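Local coordinates for uncharacterized protein (Chondromyces crocatus, PDB 6I86) that is of unknown function but is encoded in the crocagin gene cluster and probably takes part in making this ribosomally synthesised peptide, at residues Ile18-Ala23 / Phe62-Ile67. Sequence-based numbering, arbitrary orientation. Where two conformers were deposited one is given.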
ATOM      1  N   ILE A  18       4.650   1.467   5.220  1.00 24.17           N
ATOM      2  CA  ILE A  18       3.459   2.032   4.598  1.00 23.12           C
ATOM      3  C   ILE A  18       2.336   1.021   4.774  1.00 23.76           C
ATOM      4  O   ILE A  18       2.527  -0.176   4.524  1.00 23.50           O
ATOM      5  CB  ILE A  18       3.695   2.348   3.111  1.00 22.07           C
ATOM      6  CG1 ILE A  18       4.847   3.340   2.954  1.00 25.72           C
ATOM      7  CG2 ILE A  18       2.431   2.901   2.477  1.00 25.17           C
ATOM      8  CD1 ILE A  18       5.434   3.390   1.558  1.00 31.17           C
ATOM      9  N   LEU A  19       1.171   1.487   5.218  1.00 22.61           N
ATOM     10  CA  LEU A  19       0.075   0.608   5.604  1.00 19.66           C
ATOM     11  C   LEU A  19      -1.153   0.893   4.753  1.00 21.78           C
ATOM     12  O   LEU A  19      -1.559   2.050   4.610  1.00 20.39           O
ATOM     13  CB  LEU A  19      -0.259   0.778   7.090  1.00 19.97           C
ATOM     14  CG  LEU A  19       0.909   0.593   8.060  1.00 27.72           C
ATOM     15  CD1 LEU A  19       0.530   1.078   9.450  1.00 30.54           C
ATOM     16  CD2 LEU A  19       1.366  -0.860   8.100  1.00 28.75           C
ATOM     17  N   PHE A  20      -1.742  -0.164   4.198  1.00 23.75           N
ATOM     18  CA  PHE A  20      -2.946  -0.082   3.383  1.00 20.85           C
ATOM     19  C   PHE A  20      -4.082  -0.784   4.109  1.00 18.72           C
ATOM     20  O   PHE A  20      -3.899  -1.884   4.631  1.00 22.80           O
ATOM     21  CB  PHE A  20      -2.748  -0.740   2.014  1.00 16.75           C
ATOM     22  CG  PHE A  20      -2.030   0.118   1.018  1.00 20.86           C
ATOM     23  CD1 PHE A  20      -1.086   1.044   1.422  1.00 32.88           C
ATOM     24  CD2 PHE A  20      -2.305  -0.002  -0.329  1.00 38.45           C
ATOM     25  CE1 PHE A  20      -0.430   1.830   0.499  1.00 34.49           C
ATOM     26  CE2 PHE A  20      -1.653   0.780  -1.251  1.00 37.66           C
ATOM     27  CZ  PHE A  20      -0.714   1.699  -0.839  1.00 31.73           C
ATOM     28  N   PHE A  21      -5.259  -0.160   4.127  1.00 18.08           N
ATOM     29  CA  PHE A  21      -6.371  -0.721   4.884  1.00 20.38           C
ATOM     30  C   PHE A  21      -7.672  -0.059   4.456  1.00 25.46           C
ATOM     31  O   PHE A  21      -7.677   0.998   3.817  1.00 26.82           O
ATOM     32  CB  PHE A  21      -6.165  -0.550   6.394  1.00 22.63           C
ATOM     33  CG  PHE A  21      -5.658   0.811   6.783  1.00 23.36           C
ATOM     34  CD1 PHE A  21      -6.540   1.840   7.080  1.00 23.71           C
ATOM     35  CD2 PHE A  21      -4.296   1.067   6.843  1.00 27.56           C
ATOM     36  CE1 PHE A  21      -6.068   3.093   7.438  1.00 25.39           C
ATOM     37  CE2 PHE A  21      -3.822   2.322   7.191  1.00 24.77           C
ATOM     38  CZ  PHE A  21      -4.709   3.335   7.490  1.00 24.56           C
ATOM     39  N   ASP A  22      -8.778  -0.701   4.827  1.00 25.65           N
ATOM     40  CA  ASP A  22     -10.091  -0.111   4.619  1.00 24.87           C
ATOM     41  C   ASP A  22     -10.259   1.101   5.524  1.00 30.89           C
ATOM     42  O   ASP A  22      -9.748   1.134   6.646  1.00 29.97           O
ATOM     43  CB  ASP A  22     -11.185  -1.140   4.898  1.00 26.12           C
ATOM     44  CG  ASP A  22     -12.554  -0.677   4.442  1.00 30.53           C
ATOM     45  OD1 ASP A  22     -13.186   0.116   5.169  1.00 28.29           O
ATOM     46  OD2 ASP A  22     -13.001  -1.106   3.358  1.00 29.91           O
ATOM     47  N   ALA A  23     -10.984   2.106   5.026  1.00 27.24           N
ATOM     48  CA  ALA A  23     -11.150   3.343   5.782  1.00 25.22           C
ATOM     49  C   ALA A  23     -11.851   3.104   7.112  1.00 29.23           C
ATOM     50  O   ALA A  23     -11.663   3.877   8.058  1.00 29.64           O
ATOM     51  CB  ALA A  23     -11.925   4.362   4.948  1.00 24.75           C
ATOM     52  N   PHE A  62       8.205   7.786  -1.692  1.00 23.72           N
ATOM     53  CA  PHE A  62       7.989   6.626  -2.541  1.00 24.86           C
ATOM     54  C   PHE A  62       6.672   6.739  -3.291  1.00 25.39           C
ATOM     55  O   PHE A  62       5.657   7.168  -2.733  1.00 24.70           O
ATOM     56  CB  PHE A  62       8.026   5.343  -1.709  1.00 19.27           C
ATOM     57  CG  PHE A  62       9.228   5.254  -0.817  1.00 24.82           C
ATOM     58  CD1 PHE A  62      10.486   5.017  -1.353  1.00 18.64           C
ATOM     59  CD2 PHE A  62       9.112   5.447   0.551  1.00 24.24           C
ATOM     60  CE1 PHE A  62      11.607   4.950  -0.538  1.00 24.35           C
ATOM     61  CE2 PHE A  62      10.230   5.380   1.374  1.00 26.54           C
ATOM     62  CZ  PHE A  62      11.478   5.131   0.828  1.00 24.51           C
ATOM     63  N   LYS A  63       6.706   6.344  -4.558  1.00 20.75           N
ATOM     64  CA  LYS A  63       5.539   6.350  -5.428  1.00 17.28           C
ATOM     65  C   LYS A  63       4.987   4.932  -5.497  1.00 20.77           C
ATOM     66  O   LYS A  63       5.694   4.005  -5.910  1.00 22.20           O
ATOM     67  CB  LYS A  63       5.908   6.861  -6.820  1.00 23.89           C
ATOM     68  CG  LYS A  63       4.788   6.776  -7.845  1.00 27.04           C
ATOM     69  CD  LYS A  63       5.248   7.280  -9.211  1.00 24.36           C
ATOM     70  CE  LYS A  63       5.539   8.773  -9.193  1.00 27.52           C
ATOM     71  NZ  LYS A  63       6.033   9.263 -10.512  1.00 32.71           N
ATOM     72  N   VAL A  64       3.733   4.762  -5.086  1.00 20.35           N
ATOM     73  CA  VAL A  64       3.081   3.459  -5.057  1.00 20.72           C
ATOM     74  C   VAL A  64       1.873   3.517  -5.978  1.00 22.30           C
ATOM     75  O   VAL A  64       0.962   4.328  -5.768  1.00 18.95           O
ATOM     76  CB  VAL A  64       2.664   3.055  -3.634  1.00 21.36           C
ATOM     77  CG1 VAL A  64       2.065   1.653  -3.633  1.00 21.16           C
ATOM     78  CG2 VAL A  64       3.853   3.135  -2.690  1.00 20.14           C
ATOM     79  N   ARG A  65       1.869   2.665  -6.997  1.00 22.96           N
ATOM     80  CA  ARG A  65       0.724   2.524  -7.883  1.00 18.17           C
ATOM     81  C   ARG A  65      -0.158   1.391  -7.380  1.00 18.51           C
ATOM     82  O   ARG A  65       0.334   0.301  -7.077  1.00 23.06           O
ATOM     83  CB  ARG A  65       1.177   2.244  -9.316  1.00 19.21           C
ATOM     84  CG  ARG A  65       0.032   2.013 -10.288  1.00 22.51           C
ATOM     85  CD  ARG A  65       0.548   1.801 -11.703  1.00 22.99           C
ATOM     86  NE  ARG A  65       1.357   2.928 -12.164  1.00 27.90           N
ATOM     87  CZ  ARG A  65       2.309   2.833 -13.086  1.00 26.59           C
ATOM     88  NH1 ARG A  65       2.571   1.662 -13.650  1.00 30.89           N
ATOM     89  NH2 ARG A  65       2.997   3.907 -13.446  1.00 27.49           N
ATOM     90  N   CYS A  66      -1.454   1.664  -7.250  0.63 19.36           N
ATOM     91  CA  CYS A  66      -2.427   0.667  -6.827  0.63 19.07           C
ATOM     92  C   CYS A  66      -3.400   0.409  -7.966  0.63 17.27           C
ATOM     93  O   CYS A  66      -3.917   1.352  -8.574  0.63 18.06           O
ATOM     94  CB  CYS A  66      -3.183   1.120  -5.580  0.63 19.02           C
ATOM     95  SG  CYS A  66      -4.234  -0.160  -4.855  0.63 22.60           S
ATOM     96  N   ILE A  67      -3.646  -0.866  -8.253  1.00 19.63           N
ATOM     97  CA  ILE A  67      -4.475  -1.277  -9.377  1.00 21.56           C
ATOM     98  C   ILE A  67      -5.519  -2.269  -8.888  1.00 20.74           C
ATOM     99  O   ILE A  67      -5.182  -3.258  -8.226  1.00 19.92           O
ATOM    100  CB  ILE A  67      -3.629  -1.909 -10.500  1.00 23.85           C
ATOM    101  CG1 ILE A  67      -2.565  -0.928 -10.994  1.00 22.27           C
ATOM    102  CG2 ILE A  67      -4.517  -2.380 -11.645  1.00 17.36           C
ATOM    103  CD1 ILE A  67      -1.479  -1.583 -11.812  1.00 18.86           C
TER
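F20 and V64 meet in an apolar sheet-to-sheet contact, where strand 17-22 of a four-stranded antiparallel sheet faces strand 60-69 of a five-stranded mixed sheet near the centre of the chain. Two observations identify it as packing between sheets and not pairing within one: the nearest CA atoms, those of I18 and F62, are 9.6 Å apart, about twice the spacing of paired strands, and there is no backbone hydrogen bonding between 18-23 and 62-67, so that everything bridging this gap is side chain. The shortest approach is F20 CZ to V64 CG1, 3.9 Å. The two side chains reach for each other from opposing directions, and the phenyl ring meets the methyl obliquely at its far end. V64 CG1 lies anti to the backbone N (chi1 -176°), which extends this methyl toward the ring. A looser touch joins I18 CD1 to F62 CD2 at 4.3 Å, again at an oblique angle to the ring. In total 182 Å² is buried, a modest area, yet I18, F20, F62 and V64 are all buried in the fold, consistent with a small patch of a larger hydrophobic core. Neighbouring strands add to it: I18 also packs on L12 and F20 on I10 of strand 4-14, the neighbour of 60-69, while F20 touches A97 of strand 94-99. Within its own sheet, strand 17-22 runs between 51-55 and 94-99, with backbone hydrogen bonds between F20 and V52 and between F21 and V96.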